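Local atomic coordinates of putative methyl-accepting chemotaxis signal transduction protein (Campylobacter jejuni, PDB entry 6W3X), a protein that probably senses small molecules for chemotaxis, with a Cache-family sensor domain that here holds the amino acid valine. Residues A78-L83 / V90-K95; V140-K145 / G158-S163; G84-K89 / D109-D114. All coordinates share one frame; numbering follows the deposited sequence.

All three contacts lie in the Cache-type sensor domain, two of them in one six-stranded antiparallel sheet. Contact 1 is the hairpin of strands 80-84 and 90-94; contact 2 pairs strands 139-149 and 152-162. Strands 80-84 and 152-162 are neighbours, so the two hairpins join edge to edge, their centres about 10 Å apart. Contact 3 joins the turn of the first hairpin to the loop leading into helix 114-119, its centre about 14 and 15 Å from those of contacts 1 and 2. Contacts 1 and 3 interleave along the chain; contact 2 follows both. Each touches the bound valine, at its side chain, amino group and carboxylate respectively, consistent with a pocket built from the sheet and that loop.

Contact 1 (A78-L83 / V90-K95); sequences ALNVYL and VLLSQK. With VAL (valine), chain C.
Tyr82 and Leu92 form a non-hydrogen-bonded antiparallel pair on the valine-facing side of a beta hairpin. The foot of the tyrosine is touched by two aliphatic tips: Val90 CG2 lies 3.7 Å from Tyr82 CB, and Leu92 CD1 4.0 Å from the same atom, both approaching obliquely. Because CG sits between the backbone N and the carbonyl carbon (chi1 48°), the ring rises from the sheet and presents a face to the ligand, whose CG2 is 3.5 Å from Tyr82 CE1, displaced toward the rim. A tyrosine suits the place: its ring packs on a methyl while its hydroxyl bonds to Asp160. Two pairs further along, Asn80 and Gln94 lie side by side, amide planes 84° apart. Asn80 OD1 rests 3.1 Å from Gln94 CB, without a hydrogen-bond partner in the model, whereas ND2 is gripped by Asp160 and Asp133. Val81, Leu83, Leu91 and Ser93 point to the other face, paired through backbone bonds such as Ser93 N to Val81 O, 2.9 Å. There Val81 and Leu91 pack on helix 58-76, and Ser93 OG bonds to Arg73 from that helix. Strand 103-105 flanks the hairpin beyond 90-94, and strand 152-162 adjoins 80-84.

Contact 2 (V140-K145 / G158-S163); sequences VITYSK and GVDIPS. With VAL (valine), chain C.
Asp160 and Thr142, a non-hydrogen-bonded pair, rise from one face of the antiparallel hairpin of strands 139-149 and 152-162, part of the central sheet of this Cache-type sensor domain. Asp160 OD2 accepts a hydrogen bond of 2.8 Å from the amino N of the bound valine, and an acidic side chain suits an amino group that is probably protonated. The other oxygen is held from within the hairpin: Thr142 OG1 donates to Asp160 OD1 at 2.6 Å, coming from above the carboxylate plane, 49° out of it. With CG anti to its own carbonyl carbon (chi1 -68°), Asp160 leans toward Thr142, and the two side chains run alongside each other. Further bonds from strand 80-84 give each oxygen two partners, which should fix the carboxylate's rotation. Thr142 OG1 is itself bonded to Tyr131, another partner of the valine, and is thus a second-shell link between two ligand-binding groups. Val140 CG2 packs 4.0 Å from Asp160 CG, placing an aliphatic branch beside the acid. On the reverse face Ile141, Tyr143, Val159 and Ile161 supply apolar bulk, much of it against helix 4-48. There the Tyr143 ring meets Val159 O at its edge, and Tyr143 CE1 lies 3.8 Å from Ile161 CG1.

Contact 3 (G84-K89 / D109-D114); sequences GLNNGK and DIKTKD. With VAL (valine), chain C.
The flat amide of Asn86 receives the Lys111 ammonium over one face: NZ lies 2.9 Å from Asn86 OD1, with the donor 59° out of the carbonyl plane. The same nitrogen donates to Asn86 O at 2.8 Å, here tilted only 17° from the plane of that carbonyl. With the Asn86 CG turned beside its own carbonyl carbon (chi1 -178°), both oxygens converge on one ammonium, delivered by the extended Lys111 chain. Next to this clasp Ile110 points into the bend of the hairpin turn, and its CD1 lies 3.6 Å from both Leu85 O and Gly88 O. Gly84, having no side chain, lets the same methyl approach its CA to 3.8 Å. Gly88 closes the type I turn of 85-88 with the positive phi that glycine adopts readily. Asn87 OD1 accepts from Lys89 N, an Asx turn. One water donates to Gly88 O and accepts from Ile110 N at 3.0 Å, bridging the backbones. Lys113 donates from NZ to the valine's OXT at 2.8 Å and also bonds to Leu108 O. The chemistry thus divides: exposed Lys111 clasps the turn, buried Ile110 packs its CD1 against it, and Lys113 offers a probable positive charge to the ligand's carboxylate.

Contact 1 (A78-L83 / V90-K95)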
loop_
_atom_site.group_PDB
_atom_site.type_symbol
_atom_site.label_atom_id
_atom_site.label_comp_id
_atom_site.label_asym_id
_atom_site.label_seq_id
_atom_site.Cartn_x
_atom_site.Cartn_y
_atom_site.Cartn_z
ATOM N N ALA A 78 4.554 13.267 1.903
ATOM C CA ALA A 78 3.269 12.682 2.289
ATOM C C ALA A 78 2.138 13.698 2.069
ATOM O O ALA A 78 2.367 14.920 1.967
ATOM C CB ALA A 78 3.296 12.199 3.727
ATOM N N LEU A 79 0.915 13.192 1.996
ATOM C CA LEU A 79 -0.233 14.064 1.826
ATOM C C LEU A 79 -0.679 14.723 3.134
ATOM O O LEU A 79 -0.954 15.905 3.187
ATOM C CB LEU A 79 -1.352 13.270 1.189
ATOM C CG LEU A 79 -2.500 14.119 0.672
ATOM C CD1 LEU A 79 -2.017 14.967 -0.503
ATOM C CD2 LEU A 79 -3.707 13.239 0.317
ATOM N N ASN A 80 -0.678 13.926 4.201
ATOM C CA ASN A 80 -1.075 14.390 5.537
ATOM C C ASN A 80 -0.226 13.640 6.536
ATOM O O ASN A 80 -0.006 12.417 6.347
ATOM C CB ASN A 80 -2.563 14.136 5.881
ATOM C CG ASN A 80 -3.520 14.813 4.956
ATOM O OD1 ASN A 80 -3.595 16.052 4.899
ATOM N ND2 ASN A 80 -4.299 13.994 4.248
ATOM N N VAL A 81 0.160 14.308 7.631
ATOM C CA VAL A 81 0.793 13.633 8.764
ATOM C C VAL A 81 0.141 14.273 9.999
ATOM O O VAL A 81 0.032 15.501 10.088
ATOM C CB VAL A 81 2.308 13.827 8.754
ATOM C CG1 VAL A 81 2.946 13.215 9.996
ATOM C CG2 VAL A 81 2.950 13.239 7.507
ATOM N N TYR A 82 -0.300 13.437 10.938
ATOM C CA TYR A 82 -1.213 13.946 11.954
ATOM C C TYR A 82 -1.142 13.113 13.224
ATOM O O TYR A 82 -0.708 11.966 13.231
ATOM C CB TYR A 82 -2.646 14.011 11.375
ATOM C CG TYR A 82 -3.106 12.787 10.659
ATOM C CD1 TYR A 82 -2.806 12.610 9.322
ATOM C CD2 TYR A 82 -3.910 11.825 11.274
ATOM C CE1 TYR A 82 -3.267 11.497 8.632
ATOM C CE2 TYR A 82 -4.374 10.698 10.624
ATOM C CZ TYR A 82 -4.088 10.573 9.252
ATOM O OH TYR A 82 -4.603 9.505 8.581
ATOM N N LEU A 83 -1.685 13.695 14.298
ATOM C CA LEU A 83 -1.749 13.048 15.595
ATOM C C LEU A 83 -3.152 13.226 16.169
ATOM O O LEU A 83 -3.549 14.384 16.462
ATOM C CB LEU A 83 -0.715 13.613 16.559
ATOM C CG LEU A 83 -0.640 12.981 17.948
ATOM C CD1 LEU A 83 -0.213 11.527 17.882
ATOM C CD2 LEU A 83 0.298 13.745 18.860
ATOM N N VAL A 90 -7.492 16.437 16.244
ATOM C CA VAL A 90 -6.344 15.906 15.508
ATOM C C VAL A 90 -5.453 17.055 15.071
ATOM O O VAL A 90 -5.919 18.035 14.426
ATOM C CB VAL A 90 -6.798 15.013 14.334
ATOM C CG1 VAL A 90 -7.692 15.760 13.358
ATOM C CG2 VAL A 90 -5.612 14.425 13.585
ATOM N N LEU A 91 -4.174 16.956 15.453
ATOM C CA LEU A 91 -3.180 17.918 15.016
ATOM C C LEU A 91 -2.762 17.516 13.615
ATOM O O LEU A 91 -2.196 16.427 13.433
ATOM C CB LEU A 91 -1.967 17.903 15.938
ATOM C CG LEU A 91 -0.867 18.881 15.536
ATOM C CD1 LEU A 91 -1.363 20.312 15.568
ATOM C CD2 LEU A 91 0.360 18.725 16.399
ATOM N N LEU A 92 -3.049 18.370 12.653
ATOM C CA LEU A 92 -2.953 17.997 11.224
ATOM C C LEU A 92 -1.931 18.849 10.499
ATOM O O LEU A 92 -2.078 20.074 10.436
ATOM C CB LEU A 92 -4.331 18.116 10.573
ATOM C CG LEU A 92 -4.440 17.936 9.080
ATOM C CD1 LEU A 92 -3.996 16.544 8.656
ATOM C CD2 LEU A 92 -5.858 18.229 8.628
ATOM N N SER A 93 -0.951 18.183 9.866
ATOM C CA SER A 93 -0.028 18.828 8.907
ATOM C C SER A 93 -0.417 18.314 7.515
ATOM O O SER A 93 -0.310 17.109 7.256
ATOM C CB SER A 93 1.422 18.451 9.209
ATOM O OG SER A 93 2.324 19.076 8.324
ATOM N N GLN A 94 -0.921 19.219 6.673
ATOM C CA GLN A 94 -1.504 18.794 5.398
ATOM C C GLN A 94 -0.762 19.506 4.295
ATOM O O GLN A 94 -0.369 20.660 4.431
ATOM C CB GLN A 94 -3.008 19.095 5.330
ATOM C CG GLN A 94 -3.357 20.578 5.429
ATOM C CD GLN A 94 -4.827 20.830 5.204
ATOM O OE1 GLN A 94 -5.616 20.950 6.123
ATOM N NE2 GLN A 94 -5.173 20.892 3.968
ATOM N N LYS A 95 -0.673 18.834 3.136
ATOM C CA LYS A 95 -0.171 19.505 1.933
ATOM C C LYS A 95 -1.126 20.649 1.527
ATOM O O LYS A 95 -2.329 20.605 1.784
ATOM C CB LYS A 95 0.052 18.409 0.856
ATOM C CG LYS A 95 0.947 18.768 -0.316
ATOM C CD LYS A 95 1.309 17.526 -1.126
ATOM C CE LYS A 95 2.115 17.899 -2.357
ATOM N NZ LYS A 95 3.479 18.340 -1.975
HETATM N N VAL C . -7.070 10.784 6.102
HETATM C CA VAL C . -7.703 11.015 7.425
HETATM C C VAL C . -9.159 10.583 7.319
HETATM O O VAL C . -9.701 10.710 6.220
HETATM C CB VAL C . -7.648 12.502 7.864
HETATM C CG1 VAL C . -8.017 12.629 9.331
HETATM C CG2 VAL C . -6.266 13.116 7.699
HETATM O OXT VAL C . -9.743 10.163 8.323
#

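Contact 2 (V140-K145 / G158-S163)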
loop_
_atom_site.group_PDB
_atom_site.type_symbol
_atom_site.label_atom_id
_atom_site.label_comp_id
_atom_site.label_asym_id
_atom_site.label_seq_id
_atom_site.Cartn_x
_atom_site.Cartn_y
_atom_site.Cartn_z
ATOM N N VAL A 140 -5.772 7.490 -0.491
ATOM C CA VAL A 140 -4.564 7.352 0.323
ATOM C C VAL A 140 -4.563 5.966 0.933
ATOM O O VAL A 140 -5.593 5.328 1.126
ATOM C CB VAL A 140 -4.488 8.402 1.438
ATOM C CG1 VAL A 140 -4.447 9.794 0.839
ATOM C CG2 VAL A 140 -5.548 8.225 2.512
ATOM N N ILE A 141 -3.334 5.538 1.251
ATOM C CA ILE A 141 -3.071 4.443 2.173
ATOM C C ILE A 141 -2.569 5.125 3.434
ATOM O O ILE A 141 -1.650 5.956 3.366
ATOM C CB ILE A 141 -2.001 3.467 1.621
ATOM C CG1 ILE A 141 -2.579 2.819 0.360
ATOM C CG2 ILE A 141 -1.595 2.460 2.671
ATOM C CD1 ILE A 141 -1.532 2.153 -0.519
ATOM N N THR A 142 -3.193 4.768 4.578
ATOM C CA THR A 142 -2.802 5.339 5.867
ATOM C C THR A 142 -2.037 4.318 6.688
ATOM O O THR A 142 -2.458 3.166 6.824
ATOM C CB THR A 142 -4.030 5.892 6.630
ATOM O OG1 THR A 142 -4.629 6.930 5.824
ATOM C CG2 THR A 142 -3.676 6.378 8.033
ATOM N N TYR A 143 -0.925 4.814 7.255
ATOM C CA TYR A 143 -0.137 4.098 8.229
ATOM C C TYR A 143 -0.400 4.794 9.564
ATOM O O TYR A 143 -0.154 5.994 9.701
ATOM C CB TYR A 143 1.345 4.210 7.865
ATOM C CG TYR A 143 1.692 3.625 6.507
ATOM C CD1 TYR A 143 1.417 4.401 5.371
ATOM C CD2 TYR A 143 2.065 2.305 6.341
ATOM C CE1 TYR A 143 1.613 3.900 4.097
ATOM C CE2 TYR A 143 2.224 1.782 5.063
ATOM C CZ TYR A 143 1.980 2.586 3.959
ATOM O OH TYR A 143 2.204 2.103 2.669
ATOM N N SER A 144 -0.858 4.025 10.542
ATOM C CA SER A 144 -1.165 4.597 11.847
ATOM C C SER A 144 -0.493 3.815 12.965
ATOM O O SER A 144 -0.217 2.629 12.818
ATOM C CB SER A 144 -2.648 4.748 12.106
ATOM O OG SER A 144 -3.314 3.521 12.090
ATOM N N LYS A 145 -0.265 4.518 14.072
ATOM C CA LYS A 145 0.503 3.934 15.173
ATOM C C LYS A 145 0.087 4.641 16.473
ATOM O O LYS A 145 0.195 5.858 16.575
ATOM C CB LYS A 145 2.010 4.068 14.965
ATOM C CG LYS A 145 2.871 3.335 15.950
ATOM C CD LYS A 145 2.691 1.850 15.954
ATOM C CE LYS A 145 3.908 1.109 16.478
ATOM N NZ LYS A 145 4.087 1.244 17.959
ATOM N N GLY A 158 -0.898 9.301 12.386
ATOM C CA GLY A 158 -1.285 8.874 11.040
ATOM C C GLY A 158 -0.420 9.526 9.997
ATOM O O GLY A 158 -0.014 10.693 10.100
ATOM N N VAL A 159 -0.182 8.718 8.959
ATOM C CA VAL A 159 0.574 9.148 7.781
ATOM C C VAL A 159 -0.178 8.729 6.530
ATOM O O VAL A 159 -0.426 7.533 6.356
ATOM C CB VAL A 159 1.977 8.522 7.785
ATOM C CG1 VAL A 159 2.727 8.837 6.479
ATOM C CG2 VAL A 159 2.776 8.926 8.981
ATOM N N ASP A 160 -0.576 9.698 5.687
ATOM C CA ASP A 160 -1.340 9.396 4.467
ATOM C C ASP A 160 -0.426 9.523 3.253
ATOM O O ASP A 160 0.145 10.604 3.015
ATOM C CB ASP A 160 -2.495 10.395 4.274
ATOM C CG ASP A 160 -3.604 10.288 5.304
ATOM O OD1 ASP A 160 -3.620 9.315 6.092
ATOM O OD2 ASP A 160 -4.427 11.222 5.286
ATOM N N ILE A 161 -0.281 8.425 2.545
ATOM C CA ILE A 161 0.491 8.407 1.321
ATOM C C ILE A 161 -0.503 8.166 0.148
ATOM O O ILE A 161 -1.314 7.256 0.214
ATOM C CB ILE A 161 1.533 7.240 1.332
ATOM C CG1 ILE A 161 2.392 7.292 2.585
ATOM C CG2 ILE A 161 2.345 7.214 0.051
ATOM C CD1 ILE A 161 3.254 8.510 2.714
ATOM N N PRO A 162 -0.432 8.980 -0.926
ATOM C CA PRO A 162 -1.337 8.729 -2.053
ATOM C C PRO A 162 -1.242 7.302 -2.569
ATOM O O PRO A 162 -0.132 6.839 -2.811
ATOM C CB PRO A 162 -0.880 9.747 -3.083
ATOM C CG PRO A 162 -0.248 10.852 -2.304
ATOM C CD PRO A 162 0.430 10.137 -1.165
ATOM N N SER A 163 -2.372 6.618 -2.721
ATOM C CA SER A 163 -2.360 5.290 -3.319
ATOM C C SER A 163 -1.779 5.288 -4.727
ATOM O O SER A 163 -1.166 4.292 -5.120
ATOM C CB SER A 163 -3.701 4.589 -3.224
ATOM O OG SER A 163 -4.640 5.438 -3.785
HETATM N N VAL C . -7.070 10.784 6.102
HETATM C CA VAL C . -7.703 11.015 7.425
HETATM C C VAL C . -9.159 10.583 7.319
HETATM O O VAL C . -9.701 10.710 6.220
HETATM C CB VAL C . -7.648 12.502 7.864
HETATM C CG1 VAL C . -8.017 12.629 9.331
HETATM C CG2 VAL C . -6.266 13.116 7.699
HETATM O OXT VAL C . -9.743 10.163 8.323
#

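Contact 3 (G84-K89 / D109-D114)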
loop_
_atom_site.group_PDB
_atom_site.type_symbol
_atom_site.label_atom_id
_atom_site.label_comp_id
_atom_site.label_asym_id
_atom_site.label_seq_id
_atom_site.Cartn_x
_atom_site.Cartn_y
_atom_site.Cartn_z
ATOM N N GLY A 84 -3.872 12.124 16.339
ATOM C CA GLY A 84 -5.216 12.174 16.894
ATOM C C GLY A 84 -5.218 11.925 18.367
ATOM O O GLY A 84 -4.542 11.006 18.838
ATOM N N LEU A 85 -6.006 12.726 19.070
ATOM C CA LEU A 85 -6.039 12.700 20.528
ATOM C C LEU A 85 -7.355 12.140 21.027
ATOM O O LEU A 85 -8.373 12.185 20.320
ATOM C CB LEU A 85 -5.859 14.084 21.117
ATOM C CG LEU A 85 -4.661 14.877 20.589
ATOM C CD1 LEU A 85 -4.592 16.274 21.192
ATOM C CD2 LEU A 85 -3.360 14.133 20.817
ATOM N N ASN A 86 -7.343 11.677 22.281
ATOM C CA ASN A 86 -8.539 11.020 22.840
ATOM C C ASN A 86 -9.708 11.993 23.071
ATOM O O ASN A 86 -10.819 11.529 23.285
ATOM C CB ASN A 86 -8.200 10.343 24.161
ATOM C CG ASN A 86 -9.383 9.611 24.755
ATOM O OD1 ASN A 86 -9.963 8.717 24.145
ATOM N ND2 ASN A 86 -9.670 9.927 26.035
ATOM N N ASN A 87 -9.468 13.312 23.000
ATOM C CA ASN A 87 -10.570 14.270 23.023
ATOM C C ASN A 87 -11.246 14.511 21.679
ATOM O O ASN A 87 -12.113 15.370 21.553
ATOM C CB ASN A 87 -10.086 15.571 23.638
ATOM C CG ASN A 87 -9.051 16.296 22.798
ATOM O OD1 ASN A 87 -8.732 15.901 21.668
ATOM N ND2 ASN A 87 -8.513 17.388 23.365
ATOM N N GLY A 88 -10.809 13.746 20.672
ATOM C CA GLY A 88 -11.365 13.772 19.349
ATOM C C GLY A 88 -10.702 14.790 18.437
ATOM O O GLY A 88 -10.997 14.847 17.251
ATOM N N LYS A 89 -9.779 15.588 18.937
ATOM C CA LYS A 89 -9.063 16.544 18.073
ATOM C C LYS A 89 -7.897 15.872 17.371
ATOM O O LYS A 89 -7.302 14.933 17.887
ATOM C CB LYS A 89 -8.573 17.762 18.840
ATOM C CG LYS A 89 -9.725 18.469 19.549
ATOM C CD LYS A 89 -9.331 19.825 20.069
ATOM C CE LYS A 89 -10.421 20.403 20.932
ATOM N NZ LYS A 89 -9.849 21.552 21.634
ATOM N N ASP A 109 -14.037 13.606 13.125
ATOM C CA ASP A 109 -14.739 12.370 13.546
ATOM C C ASP A 109 -13.791 11.190 13.649
ATOM O O ASP A 109 -14.084 10.072 13.199
ATOM C CB ASP A 109 -15.896 12.019 12.605
ATOM C CG ASP A 109 -16.956 13.084 12.552
ATOM O OD1 ASP A 109 -17.315 13.621 13.620
ATOM O OD2 ASP A 109 -17.469 13.346 11.447
ATOM N N ILE A 110 -12.694 11.398 14.377
ATOM C CA ILE A 110 -11.595 10.488 14.266
ATOM C C ILE A 110 -11.885 9.157 14.960
ATOM O O ILE A 110 -11.388 8.142 14.512
ATOM C CB ILE A 110 -10.261 11.056 14.748
ATOM C CG1 ILE A 110 -10.287 11.316 16.259
ATOM C CG2 ILE A 110 -9.914 12.294 13.963
ATOM C CD1 ILE A 110 -8.987 11.886 16.761
ATOM N N LYS A 111 -12.715 9.145 16.007
ATOM C CA LYS A 111 -13.037 7.875 16.669
ATOM C C LYS A 111 -13.912 6.950 15.837
ATOM O O LYS A 111 -14.168 5.806 16.235
ATOM C CB LYS A 111 -13.634 8.073 18.058
ATOM C CG LYS A 111 -12.597 8.594 19.019
ATOM C CD LYS A 111 -13.129 8.758 20.432
ATOM C CE LYS A 111 -12.002 9.132 21.349
ATOM N NZ LYS A 111 -12.464 9.316 22.763
ATOM N N THR A 112 -14.402 7.456 14.711
ATOM C CA THR A 112 -15.160 6.623 13.782
ATOM C C THR A 112 -14.266 5.991 12.735
ATOM O O THR A 112 -14.739 5.196 11.921
ATOM C CB THR A 112 -16.268 7.401 13.031
ATOM O OG1 THR A 112 -15.680 8.306 12.074
ATOM C CG2 THR A 112 -17.211 8.134 13.963
ATOM N N LYS A 113 -13.008 6.401 12.710
ATOM C CA LYS A 113 -12.118 5.997 11.620
ATOM C C LYS A 113 -11.348 4.721 11.971
ATOM O O LYS A 113 -10.790 4.586 13.051
ATOM C CB LYS A 113 -11.138 7.144 11.293
ATOM C CG LYS A 113 -11.730 8.505 10.976
ATOM C CD LYS A 113 -12.451 8.452 9.657
ATOM C CE LYS A 113 -13.210 9.714 9.318
ATOM N NZ LYS A 113 -12.357 10.917 9.159
ATOM N N ASP A 114 -11.173 3.843 10.993
ATOM C CA ASP A 114 -10.415 2.626 11.211
ATOM C C ASP A 114 -8.949 2.925 11.521
ATOM O O ASP A 114 -8.333 2.254 12.354
ATOM C CB ASP A 114 -10.507 1.695 10.018
ATOM C CG ASP A 114 -11.807 0.859 10.014
ATOM O OD1 ASP A 114 -12.643 0.932 10.963
ATOM O OD2 ASP A 114 -11.949 0.062 9.103
HETATM N N VAL C . -7.070 10.784 6.102
HETATM C CA VAL C . -7.703 11.015 7.425
HETATM C C VAL C . -9.159 10.583 7.319
HETATM O O VAL C . -9.701 10.710 6.220
HETATM C CB VAL C . -7.648 12.502 7.864
HETATM C CG1 VAL C . -8.017 12.629 9.331
HETATM C CG2 VAL C . -6.266 13.116 7.699
HETATM O OXT VAL C . -9.743 10.163 8.323
HETATM O O HOH W 1 -13.178 13.699 16.173
#